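Local coordinates for protein trichothecene 15-O-acetyltransferase TRI3 (Fusarium sporotrichioides, PDB 3FOT) that acetylates the 15-hydroxyl of trichothecene precursors such as 15-deacetylcalonectrin during the biosynthesis of mycotoxins that include T-2 toxin, at residues A275-V280 against V468-L473; P302-S307 against N392-Y397; R398-L401 against F405-A408; I491-A496 against A501-Y506. All blocks are in the same frame, centred on the assembly; numbering follows the deposited sequence. Where two conformers were deposited one is given.

Interaction 1: residues A275-V280 against V468-L473; sequences ALPRCV and VVNQSL
Pro-277 and Cys-279, on the edge strand 277-283 of a four-stranded mixed sheet, face Val-468, Asn-470 and Gln-471, where strand 457-469 leaves a different, six-stranded sheet. The ring of Pro-277 fills the middle of the contact. Its CG sits 3.7 Å from Asn-470 OD1, and its CB lies 3.7 Å from the backbone N of Gln-471 and 3.8 Å from the O of Gln-471. A proline suits the spot: its short, rigid ring packs closely against a backbone that is turning out of its strand. Asn-470 meets that ring with an amide held by other partners, since OD1 accepts from Trp-138 NE1 while ND2 donates to Ala-49 O and Glu-142 OE2.

The arrangement is consistent with the two-domain fold of BAHD acyltransferases: four of the six strands come from the first half of the chain, whereas 449-452 and 457-469 come from the second and cross over to complete the sheet. No hydrogen bond links the two segments directly; van der Waals packing joins them, and Gln-471 O accepts from Asn-494 ND2 of strand 486-494. Further along, Cys-279 SG touches Val-468 CG1 at 3.9 Å. With SG anti to the backbone N (chi1 -168°) the sulfur points at the valine, but both residues have a second conformer, which leaves this detail doubtful. Gln-471 turns its amide away from strand 277-283: OE1 receives Leu-473 N at 3.0 Å from above the carbonyl plane, and NE2 donates to Tyr-475 O.

Interaction 2: residues P302-S307 against N392-Y397; sequences PGFTIS and NIKKSY
Lys-394 NZ donates to the carbonyl O of Gly-303 at 2.8 Å, tying helix 379-401 to the loop that leads into helix 306-321. The ammonium does not follow a lone-pair direction; it comes from above the carbonyl plane, 49° out of it. Gly-303 has a positive phi of 89°, a backbone shape glycine adopts readily, and having no side chain it leaves room for the lysine end beside its carbonyl.

The loop ends at the N-cap of helix 306-321. There Thr-305 uses its side chain to cap a backbone N of the first turn, and its own N donates to His-308 ND1.

Lysine suits its place because it offers a long aliphatic arm for the ring as well as a charged end for the carbonyl. The arm runs extended from the helix and bends only at its last torsion (chi4 55°), which turns NZ toward the glycine. On the way it crosses the ring of Phe-304 at about a right angle. Lys-394 CD stands over one face, 3.4 Å from the centroid of the Phe-304 ring and displaced toward the rim, a CH-pi contact; the cation itself is too distant for more than a weak attraction to the ring. Phe-304 also rests on Val-296, Cys-390 and Arg-391, so the ring bridges helices 286-299 and 379-401. The closest carbons are Lys-394 CD and Phe-304 CZ, 3.4 Å apart.

Interaction 3: residues R398-L401 against F405-A408; sequences RQWL and FLQA
Leu-406 points its two methyl branches at the last turn of helix 379-401, one toward Trp-400 and the other toward Leu-401. Its side chain runs at about a right angle to that of Trp-400. The CD1 branch reaches the edge of the indole, in its plane, and stops 3.8 Å from Trp-400 CE3, so the tryptophan offers its six-membered rim here and not a face. The CD2 branch meets Leu-401, whose CD2 is 4.0 Å from the CD2 of Leu-406 in an oblique crossing.

Trp-400 O lies against the side of Leu-406 formed by CB and both methyls, 3.5 Å from Leu-406 CD1 and from Leu-406 CD2. A chi1 of -163° swings the leucine CG toward the preceding helix, and a chi2 of 68° sets the two methyls. A forked side chain suits the place, because one residue can address a ring, a second leucine and the backbone at once.

Two consecutive helices are joined here by a short loop of three residues and the N-cap residue Phe-405. The second, 406-423, carries His-414, which binds 15-deacetylcalonectrin; the side chain of Leu-406 is about 9 Å from that of His-414. Tryptophan suits the corner because its broad indole, met by Leu-406 at the edge, also packs on Ala-361 and Val-362 of strand 358-365 and makes a cation-pi contact with Lys-251 of helix 246-264.

Interaction 4: residues I491-A496 against A501-Y506; sequences IIYNDA and AEVQKY
Ile-491 and Tyr-493, on one side of strand 486-494, receive the helix that follows almost directly and runs back across them, 9.9 Å away between segment axes and at 154°. Glu-502 turns back to the helix start, where OE1 accepts from Thr-499 N. Val-503 is the central residue. Its CG1, anti to the backbone N (chi1 -178°), lies 3.7 Å from Ile-491 CG2. Its other methyl, CG2, stands over the middle of the Tyr-493 ring, 3.6 Å from the Tyr-493 centroid and only 6° off the normal: a CH-pi contact. A valine fits because its two methyls, on one branched carbon, each meet a different strand residue. Val-280 of the neighbouring strand also touches Val-503, so the helix covers more than one strand of the sheet. One turn later Tyr-506 meets Ile-491 at about a right angle, the ring edge at CD2 being 4.0 Å from Ile-491 CD1, while its hydroxyl makes a weak hydrogen bond to Ile-314 O. No hydrogen bond crosses between strand and helix; the contact is apolar and buried, consistent with hydrophobic burial and one CH-pi contact holding helix to sheet.

Overall arrangement
Interactions 1 and 4 meet on one sheet, their centres about 9 Å apart. Two probable hydrogen bonds tie 275-280 to strand 486-494: Arg-278 N lies 2.7 Å from Tyr-493 O, and Ala-275 N 2.8 Å from Asn-494 OD1. Strand 277-283 also faces the other sheet in interaction 1 and, through Val-280, touches the helix of interaction 4. Interactions 2 and 3 follow each other along helix 379-401, with centres about 15 Å apart, and touch neither of the others; interaction 3 lies about 32 Å from interaction 4 between centres. Only interaction 3 comes near the substrate-binding His-414, through Leu-406. A sulfate ion, probably from the crystallisation liquor, lies about 4 Å from the Tyr-493 side chain in interaction 4.

Interaction 1: residues A275-V280 against V468-L473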
loop_
_atom_site.group_PDB
_atom_site.type_symbol
_atom_site.label_atom_id
_atom_site.label_comp_id
_atom_site.label_asym_id
_atom_site.label_seq_id
_atom_site.Cartn_x
_atom_site.Cartn_y
_atom_site.Cartn_z
ATOM N N ALA A 275 16.264 -7.209 -11.179
ATOM C CA ALA A 275 15.658 -6.903 -12.464
ATOM C C ALA A 275 14.317 -6.214 -12.205
ATOM O O ALA A 275 14.278 -5.242 -11.453
ATOM C CB ALA A 275 15.540 -8.155 -13.343
ATOM N N LEU A 276 13.230 -6.727 -12.773
ATOM C CA LEU A 276 11.967 -5.989 -12.776
ATOM C C LEU A 276 10.970 -6.502 -11.740
ATOM O O LEU A 276 10.911 -7.708 -11.512
ATOM C CB LEU A 276 11.337 -6.071 -14.168
ATOM C CG LEU A 276 12.145 -5.360 -15.267
ATOM C CD1 LEU A 276 11.652 -5.674 -16.670
ATOM C CD2 LEU A 276 12.096 -3.880 -15.031
ATOM N N PRO A 277 10.164 -5.583 -11.136
ATOM C CA PRO A 277 9.095 -6.061 -10.251
ATOM C C PRO A 277 8.022 -6.765 -11.048
ATOM O O PRO A 277 7.676 -6.324 -12.164
ATOM C CB PRO A 277 8.543 -4.769 -9.615
ATOM C CG PRO A 277 8.877 -3.701 -10.582
ATOM C CD PRO A 277 10.188 -4.109 -11.224
ATOM N N ARG A 278 7.501 -7.860 -10.501
ATOM C CA ARG A 278 6.442 -8.585 -11.161
ATOM C C ARG A 278 5.406 -8.975 -10.139
ATOM O O ARG A 278 5.650 -8.892 -8.939
ATOM C CB ARG A 278 6.957 -9.840 -11.859
ATOM C CG ARG A 278 7.996 -9.606 -12.942
ATOM C CD ARG A 278 7.469 -8.764 -14.093
ATOM N NE ARG A 278 8.415 -8.729 -15.204
ATOM C CZ ARG A 278 8.204 -8.096 -16.360
ATOM N NH1 ARG A 278 7.081 -7.427 -16.570
ATOM N NH2 ARG A 278 9.124 -8.137 -17.317
ATOM N N CYS A 279 4.244 -9.391 -10.607
ATOM C CA CYS A 279 3.122 -9.710 -9.731
ATOM C C CYS A 279 2.412 -11.000 -10.168
ATOM O O CYS A 279 2.247 -11.208 -11.351
ATOM C CB CYS A 279 2.146 -8.529 -9.756
ATOM S SG CYS A 279 0.868 -8.568 -8.510
ATOM N N VAL A 280 1.971 -11.826 -9.218
ATOM C CA VAL A 280 1.101 -12.960 -9.511
ATOM C C VAL A 280 -0.113 -12.779 -8.623
ATOM O O VAL A 280 0.028 -12.559 -7.424
ATOM C CB VAL A 280 1.779 -14.322 -9.233
ATOM C CG1 VAL A 280 0.785 -15.453 -9.508
ATOM C CG2 VAL A 280 2.998 -14.493 -10.113
ATOM N N VAL A 468 -0.698 -2.833 -5.954
ATOM C CA VAL A 468 0.668 -3.330 -6.100
ATOM C C VAL A 468 1.693 -2.324 -5.550
ATOM O O VAL A 468 1.519 -1.106 -5.661
ATOM C CB VAL A 468 0.986 -3.772 -7.571
ATOM C CG1 VAL A 468 -0.070 -4.770 -8.093
ATOM C CG2 VAL A 468 1.061 -2.594 -8.487
ATOM N N VAL A 469 2.744 -2.848 -4.920
ATOM C CA VAL A 469 3.875 -2.028 -4.477
ATOM C C VAL A 469 5.091 -2.648 -5.120
ATOM O O VAL A 469 5.274 -3.872 -4.996
ATOM C CB VAL A 469 4.058 -2.049 -2.959
ATOM C CG1 VAL A 469 5.240 -1.182 -2.565
ATOM C CG2 VAL A 469 2.786 -1.550 -2.284
ATOM N N ASN A 470 5.897 -1.848 -5.824
ATOM C CA ASN A 470 7.059 -2.384 -6.529
ATOM C C ASN A 470 7.948 -3.131 -5.540
ATOM O O ASN A 470 8.062 -2.725 -4.391
ATOM C CB ASN A 470 7.886 -1.276 -7.173
ATOM C CG ASN A 470 7.290 -0.771 -8.489
ATOM O OD1 ASN A 470 6.400 -1.396 -9.077
ATOM N ND2 ASN A 470 7.796 0.356 -8.956
ATOM N N GLN A 471 8.569 -4.213 -5.998
ATOM C CA GLN A 471 9.451 -5.018 -5.153
ATOM C C GLN A 471 10.833 -5.126 -5.800
ATOM O O GLN A 471 10.968 -5.681 -6.901
ATOM C CB GLN A 471 8.865 -6.413 -4.918
ATOM C CG GLN A 471 9.829 -7.422 -4.248
ATOM C CD GLN A 471 10.168 -7.072 -2.802
ATOM O OE1 GLN A 471 10.690 -5.997 -2.515
ATOM N NE2 GLN A 471 9.898 -8.004 -1.886
ATOM N N SER A 472 11.828 -4.576 -5.104
ATOM C CA SER A 472 13.219 -4.626 -5.531
ATOM C C SER A 472 14.081 -5.516 -4.619
ATOM O O SER A 472 15.280 -5.664 -4.863
ATOM C CB SER A 472 13.797 -3.209 -5.506
ATOM O OG SER A 472 13.844 -2.729 -4.150
ATOM N N LEU A 473 13.488 -6.043 -3.554
ATOM C CA LEU A 473 14.206 -6.927 -2.623
ATOM C C LEU A 473 13.829 -8.376 -2.930
ATOM O O LEU A 473 12.812 -8.622 -3.600
ATOM C CB LEU A 473 13.927 -6.536 -1.160
ATOM C CG LEU A 473 14.717 -5.304 -0.660
ATOM C CD1 LEU A 473 14.221 -4.813 0.692
ATOM C CD2 LEU A 473 16.250 -5.550 -0.618
#

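Interaction 2: residues P302-S307 against N392-Y397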
loop_
_atom_site.group_PDB
_atom_site.type_symbol
_atom_site.label_atom_id
_atom_site.label_comp_id
_atom_site.label_asym_id
_atom_site.label_seq_id
_atom_site.Cartn_x
_atom_site.Cartn_y
_atom_site.Cartn_z
ATOM N N PRO A 302 -13.863 -14.602 17.788
ATOM C CA PRO A 302 -13.605 -13.160 17.797
ATOM C C PRO A 302 -12.120 -12.830 17.912
ATOM O O PRO A 302 -11.370 -13.499 18.641
ATOM C CB PRO A 302 -14.363 -12.675 19.049
ATOM C CG PRO A 302 -15.398 -13.717 19.289
ATOM C CD PRO A 302 -14.739 -15.008 18.903
ATOM N N GLY A 303 -11.697 -11.798 17.194
ATOM C CA GLY A 303 -10.314 -11.367 17.239
ATOM C C GLY A 303 -9.455 -12.084 16.209
ATOM O O GLY A 303 -8.339 -11.647 15.934
ATOM N N PHE A 304 -9.962 -13.176 15.643
ATOM C CA PHE A 304 -9.266 -13.847 14.529
ATOM C C PHE A 304 -9.800 -13.437 13.157
ATOM O O PHE A 304 -11.003 -13.183 12.986
ATOM C CB PHE A 304 -9.345 -15.349 14.674
ATOM C CG PHE A 304 -8.480 -15.892 15.762
ATOM C CD1 PHE A 304 -7.132 -16.145 15.531
ATOM C CD2 PHE A 304 -9.008 -16.138 17.016
ATOM C CE1 PHE A 304 -6.320 -16.662 16.541
ATOM C CE2 PHE A 304 -8.217 -16.652 18.027
ATOM C CZ PHE A 304 -6.869 -16.913 17.785
ATOM N N THR A 305 -8.904 -13.377 12.169
ATOM C CA THR A 305 -9.302 -12.882 10.866
ATOM C C THR A 305 -8.701 -13.729 9.760
ATOM O O THR A 305 -7.765 -14.516 9.969
ATOM C CB THR A 305 -8.785 -11.454 10.622
ATOM O OG1 THR A 305 -7.356 -11.512 10.542
ATOM C CG2 THR A 305 -9.219 -10.470 11.751
ATOM N N ILE A 306 -9.230 -13.526 8.567
ATOM C CA ILE A 306 -8.652 -14.123 7.378
ATOM C C ILE A 306 -7.193 -13.692 7.173
ATOM O O ILE A 306 -6.417 -14.432 6.582
ATOM C CB ILE A 306 -9.543 -13.819 6.143
ATOM C CG1 ILE A 306 -9.107 -14.614 4.918
ATOM C CG2 ILE A 306 -9.648 -12.315 5.861
ATOM C CD1 ILE A 306 -10.174 -14.646 3.792
ATOM N N SER A 307 -6.808 -12.513 7.674
ATOM C CA SER A 307 -5.392 -12.103 7.606
ATOM C C SER A 307 -4.479 -13.027 8.451
ATOM O O SER A 307 -3.357 -13.375 8.030
ATOM C CB SER A 307 -5.238 -10.666 8.093
ATOM O OG SER A 307 -5.680 -9.771 7.114
ATOM N N ASN A 392 -0.659 -18.695 17.454
ATOM C CA ASN A 392 0.718 -18.167 17.562
ATOM C C ASN A 392 0.818 -16.757 16.951
ATOM O O ASN A 392 1.395 -15.837 17.543
ATOM C CB ASN A 392 1.727 -19.072 16.834
ATOM C CG ASN A 392 2.214 -20.267 17.667
ATOM O OD1 ASN A 392 3.253 -20.195 18.304
ATOM N ND2 ASN A 392 1.491 -21.377 17.617
ATOM N N ILE A 393 0.266 -16.594 15.753
ATOM C CA ILE A 393 0.255 -15.295 15.075
ATOM C C ILE A 393 -0.480 -14.223 15.888
ATOM O O ILE A 393 0.058 -13.135 16.130
ATOM C CB ILE A 393 -0.338 -15.418 13.648
ATOM C CG1 ILE A 393 0.570 -16.287 12.788
ATOM C CG2 ILE A 393 -0.537 -14.008 12.961
ATOM C CD1 ILE A 393 -0.179 -17.029 11.675
ATOM N N LYS A 394 -1.699 -14.528 16.318
ATOM C CA LYS A 394 -2.484 -13.545 17.055
ATOM C C LYS A 394 -1.807 -13.182 18.370
ATOM O O LYS A 394 -1.752 -12.005 18.722
ATOM C CB LYS A 394 -3.902 -14.052 17.288
ATOM C CG LYS A 394 -4.772 -13.121 18.130
ATOM C CD LYS A 394 -6.181 -13.650 18.218
ATOM C CE LYS A 394 -7.099 -12.692 18.968
ATOM N NZ LYS A 394 -7.078 -11.311 18.376
ATOM N N LYS A 395 -1.273 -14.187 19.069
ATOM C CA LYS A 395 -0.557 -13.981 20.331
ATOM C C LYS A 395 0.661 -13.070 20.132
ATOM O O LYS A 395 0.872 -12.150 20.933
ATOM C CB LYS A 395 -0.179 -15.328 20.970
ATOM C CG LYS A 395 0.835 -15.247 22.116
ATOM N N SER A 396 1.437 -13.315 19.069
ATOM C CA SER A 396 2.555 -12.454 18.667
ATOM C C SER A 396 2.140 -11.004 18.499
ATOM O O SER A 396 2.782 -10.095 19.042
ATOM C CB SER A 396 3.153 -12.910 17.322
ATOM O OG SER A 396 3.764 -14.159 17.404
ATOM N N TYR A 397 1.104 -10.780 17.698
ATOM C CA TYR A 397 0.639 -9.429 17.431
ATOM C C TYR A 397 0.289 -8.728 18.733
ATOM O O TYR A 397 0.685 -7.580 18.946
ATOM C CB TYR A 397 -0.518 -9.424 16.427
ATOM C CG TYR A 397 -0.020 -9.377 14.997
ATOM C CD1 TYR A 397 -0.224 -10.440 14.118
ATOM C CD2 TYR A 397 0.688 -8.267 14.533
ATOM C CE1 TYR A 397 0.244 -10.386 12.798
ATOM C CE2 TYR A 397 1.159 -8.203 13.232
ATOM C CZ TYR A 397 0.940 -9.263 12.371
ATOM O OH TYR A 397 1.431 -9.161 11.091
#

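Interaction 3: residues R398-L401 against F405-A408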
loop_
_atom_site.group_PDB
_atom_site.type_symbol
_atom_site.label_atom_id
_atom_site.label_comp_id
_atom_site.label_asym_id
_atom_site.label_seq_id
_atom_site.Cartn_x
_atom_site.Cartn_y
_atom_site.Cartn_z
ATOM N N ARG A 398 -0.395 -9.451 19.624
ATOM C CA ARG A 398 -0.760 -8.941 20.956
ATOM C C ARG A 398 0.423 -8.328 21.726
ATOM O O ARG A 398 0.280 -7.261 22.317
ATOM C CB ARG A 398 -1.443 -10.044 21.781
ATOM C CG ARG A 398 -2.429 -9.546 22.811
ATOM N N GLN A 399 1.590 -8.969 21.679
ATOM C CA GLN A 399 2.787 -8.461 22.351
ATOM C C GLN A 399 3.199 -7.093 21.831
ATOM O O GLN A 399 3.960 -6.380 22.473
ATOM C CB GLN A 399 3.972 -9.422 22.171
ATOM N N TRP A 400 2.714 -6.735 20.652
ATOM C CA TRP A 400 3.138 -5.492 20.043
ATOM C C TRP A 400 2.003 -4.496 20.050
ATOM O O TRP A 400 2.165 -3.377 20.509
ATOM C CB TRP A 400 3.679 -5.755 18.634
ATOM C CG TRP A 400 4.945 -6.589 18.695
ATOM C CD1 TRP A 400 5.032 -7.953 18.716
ATOM C CD2 TRP A 400 6.287 -6.099 18.806
ATOM N NE1 TRP A 400 6.343 -8.341 18.820
ATOM C CE2 TRP A 400 7.135 -7.223 18.890
ATOM C CE3 TRP A 400 6.853 -4.818 18.843
ATOM C CZ2 TRP A 400 8.528 -7.109 19.005
ATOM C CZ3 TRP A 400 8.224 -4.698 18.962
ATOM C CH2 TRP A 400 9.058 -5.836 19.039
ATOM N N LEU A 401 0.841 -4.923 19.569
ATOM C CA LEU A 401 -0.291 -4.039 19.371
ATOM C C LEU A 401 -0.905 -3.474 20.653
ATOM O O LEU A 401 -1.481 -2.398 20.630
ATOM C CB LEU A 401 -1.368 -4.737 18.550
ATOM C CG LEU A 401 -1.025 -5.411 17.210
ATOM C CD1 LEU A 401 -2.328 -5.980 16.631
ATOM C CD2 LEU A 401 -0.332 -4.493 16.213
ATOM N N PHE A 405 2.996 2.680 23.231
ATOM C CA PHE A 405 4.083 3.371 22.549
ATOM C C PHE A 405 4.375 2.841 21.138
ATOM O O PHE A 405 5.347 3.267 20.508
ATOM C CB PHE A 405 5.367 3.464 23.410
ATOM C CG PHE A 405 5.988 2.125 23.800
ATOM C CD1 PHE A 405 6.247 1.122 22.850
ATOM C CD2 PHE A 405 6.371 1.897 25.132
ATOM C CE1 PHE A 405 6.822 -0.087 23.230
ATOM C CE2 PHE A 405 6.963 0.692 25.518
ATOM C CZ PHE A 405 7.200 -0.301 24.562
ATOM N N LEU A 406 3.529 1.939 20.639
ATOM C CA LEU A 406 3.880 1.223 19.388
ATOM C C LEU A 406 4.149 2.141 18.193
ATOM O O LEU A 406 5.118 1.915 17.450
ATOM C CB LEU A 406 2.872 0.116 19.035
ATOM C CG LEU A 406 3.468 -0.866 18.006
ATOM C CD1 LEU A 406 4.624 -1.704 18.579
ATOM C CD2 LEU A 406 2.377 -1.753 17.388
ATOM N N GLN A 407 3.336 3.188 18.007
ATOM C CA GLN A 407 3.590 4.084 16.861
ATOM C C GLN A 407 4.922 4.803 17.013
ATOM O O GLN A 407 5.685 4.901 16.050
ATOM C CB GLN A 407 2.439 5.058 16.576
ATOM C CG GLN A 407 2.679 5.946 15.333
ATOM C CD GLN A 407 2.902 5.148 14.029
ATOM O OE1 GLN A 407 2.325 4.082 13.830
ATOM N NE2 GLN A 407 3.743 5.681 13.146
ATOM N N ALA A 408 5.225 5.270 18.228
ATOM C CA ALA A 408 6.536 5.880 18.476
ATOM C C ALA A 408 7.685 4.909 18.169
ATOM O O ALA A 408 8.730 5.310 17.644
ATOM C CB ALA A 408 6.637 6.390 19.946
#

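Interaction 4: residues I491-A496 against A501-Y506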
loop_
_atom_site.group_PDB
_atom_site.type_symbol
_atom_site.label_atom_id
_atom_site.label_comp_id
_atom_site.label_asym_id
_atom_site.label_seq_id
_atom_site.Cartn_x
_atom_site.Cartn_y
_atom_site.Cartn_z
ATOM N N ILE A 491 1.155 -11.745 -4.963
ATOM C CA ILE A 491 2.542 -11.852 -4.560
ATOM C C ILE A 491 3.352 -10.996 -5.510
ATOM O O ILE A 491 3.326 -11.185 -6.735
ATOM C CB ILE A 491 3.089 -13.285 -4.577
ATOM C CG1 ILE A 491 2.236 -14.214 -3.710
ATOM C CG2 ILE A 491 4.561 -13.279 -4.082
ATOM C CD1 ILE A 491 2.814 -15.658 -3.570
ATOM N N ILE A 492 4.056 -10.028 -4.939
ATOM C CA ILE A 492 4.954 -9.214 -5.735
ATOM C C ILE A 492 6.367 -9.709 -5.468
ATOM O O ILE A 492 6.711 -10.064 -4.331
ATOM C CB ILE A 492 4.832 -7.717 -5.417
ATOM C CG1 ILE A 492 3.383 -7.252 -5.527
ATOM C CG2 ILE A 492 5.653 -6.891 -6.373
ATOM C CD1 ILE A 492 2.763 -7.021 -4.215
ATOM N N TYR A 493 7.143 -9.781 -6.533
ATOM C CA TYR A 493 8.480 -10.326 -6.442
ATOM C C TYR A 493 9.315 -9.631 -7.474
ATOM O O TYR A 493 8.782 -8.922 -8.340
ATOM C CB TYR A 493 8.457 -11.831 -6.656
ATOM C CG TYR A 493 8.094 -12.300 -8.037
ATOM C CD1 TYR A 493 9.075 -12.777 -8.901
ATOM C CD2 TYR A 493 6.764 -12.296 -8.483
ATOM C CE1 TYR A 493 8.756 -13.221 -10.157
ATOM C CE2 TYR A 493 6.438 -12.752 -9.738
ATOM C CZ TYR A 493 7.442 -13.217 -10.568
ATOM O OH TYR A 493 7.134 -13.665 -11.836
ATOM N N ASN A 494 10.623 -9.788 -7.360
ATOM C CA ASN A 494 11.502 -9.284 -8.387
ATOM C C ASN A 494 11.916 -10.445 -9.273
ATOM O O ASN A 494 12.345 -11.479 -8.761
ATOM C CB ASN A 494 12.706 -8.614 -7.757
ATOM C CG ASN A 494 13.455 -7.788 -8.749
ATOM O OD1 ASN A 494 14.290 -8.311 -9.484
ATOM N ND2 ASN A 494 13.103 -6.505 -8.838
ATOM N N ASP A 495 11.803 -10.280 -10.595
ATOM C CA ASP A 495 12.014 -11.415 -11.502
ATOM C C ASP A 495 13.462 -11.840 -11.732
ATOM O O ASP A 495 13.703 -12.812 -12.456
ATOM C CB ASP A 495 11.237 -11.290 -12.819
ATOM C CG ASP A 495 11.809 -10.247 -13.766
ATOM O OD1 ASP A 495 12.870 -9.660 -13.492
ATOM O OD2 ASP A 495 11.182 -10.018 -14.828
ATOM N N ALA A 496 14.402 -11.132 -11.108
ATOM C CA ALA A 496 15.775 -11.618 -11.011
ATOM C C ALA A 496 15.872 -12.771 -10.011
ATOM O O ALA A 496 16.755 -13.634 -10.130
ATOM C CB ALA A 496 16.687 -10.508 -10.585
ATOM N N ALA A 501 6.817 -19.232 -12.468
ATOM C CA ALA A 501 6.301 -20.555 -12.134
ATOM C C ALA A 501 6.453 -20.901 -10.662
ATOM O O ALA A 501 5.524 -21.435 -10.054
ATOM C CB ALA A 501 6.963 -21.624 -12.976
ATOM N N GLU A 502 7.616 -20.621 -10.081
ATOM C CA GLU A 502 7.771 -20.955 -8.655
ATOM C C GLU A 502 6.876 -20.099 -7.731
ATOM O O GLU A 502 6.370 -20.604 -6.716
ATOM C CB GLU A 502 9.248 -20.981 -8.217
ATOM C CG GLU A 502 9.928 -19.651 -8.187
ATOM C CD GLU A 502 11.409 -19.784 -7.872
ATOM O OE1 GLU A 502 12.224 -19.232 -8.629
ATOM O OE2 GLU A 502 11.741 -20.481 -6.880
ATOM N N VAL A 503 6.649 -18.836 -8.107
ATOM C CA VAL A 503 5.795 -17.942 -7.321
ATOM C C VAL A 503 4.342 -18.394 -7.421
ATOM O O VAL A 503 3.607 -18.405 -6.422
ATOM C CB VAL A 503 5.890 -16.466 -7.772
ATOM C CG1 VAL A 503 5.001 -15.608 -6.878
ATOM C CG2 VAL A 503 7.331 -15.966 -7.663
ATOM N N GLN A 504 3.933 -18.739 -8.640
ATOM C CA GLN A 504 2.604 -19.292 -8.881
ATOM C C GLN A 504 2.396 -20.569 -8.066
ATOM O O GLN A 504 1.349 -20.742 -7.473
ATOM C CB GLN A 504 2.392 -19.596 -10.373
ATOM C CG GLN A 504 2.287 -18.374 -11.265
ATOM C CD GLN A 504 2.229 -18.720 -12.752
ATOM O OE1 GLN A 504 2.879 -19.660 -13.220
ATOM N NE2 GLN A 504 1.460 -17.940 -13.507
ATOM N N LYS A 505 3.397 -21.446 -8.047
ATOM C CA LYS A 505 3.319 -22.718 -7.312
ATOM C C LYS A 505 3.132 -22.425 -5.824
ATOM O O LYS A 505 2.268 -23.006 -5.156
ATOM C CB LYS A 505 4.588 -23.556 -7.550
ATOM C CG LYS A 505 4.587 -24.891 -6.814
ATOM N N TYR A 506 3.925 -21.488 -5.326
ATOM C CA TYR A 506 3.840 -21.084 -3.923
ATOM C C TYR A 506 2.478 -20.437 -3.627
ATOM O O TYR A 506 1.825 -20.785 -2.657
ATOM C CB TYR A 506 4.999 -20.147 -3.563
ATOM C CG TYR A 506 5.080 -19.828 -2.075
ATOM C CD1 TYR A 506 5.406 -20.819 -1.152
ATOM C CD2 TYR A 506 4.842 -18.536 -1.601
ATOM C CE1 TYR A 506 5.484 -20.543 0.218
ATOM C CE2 TYR A 506 4.912 -18.243 -0.239
ATOM C CZ TYR A 506 5.225 -19.263 0.665
ATOM O OH TYR A 506 5.295 -19.014 2.009
#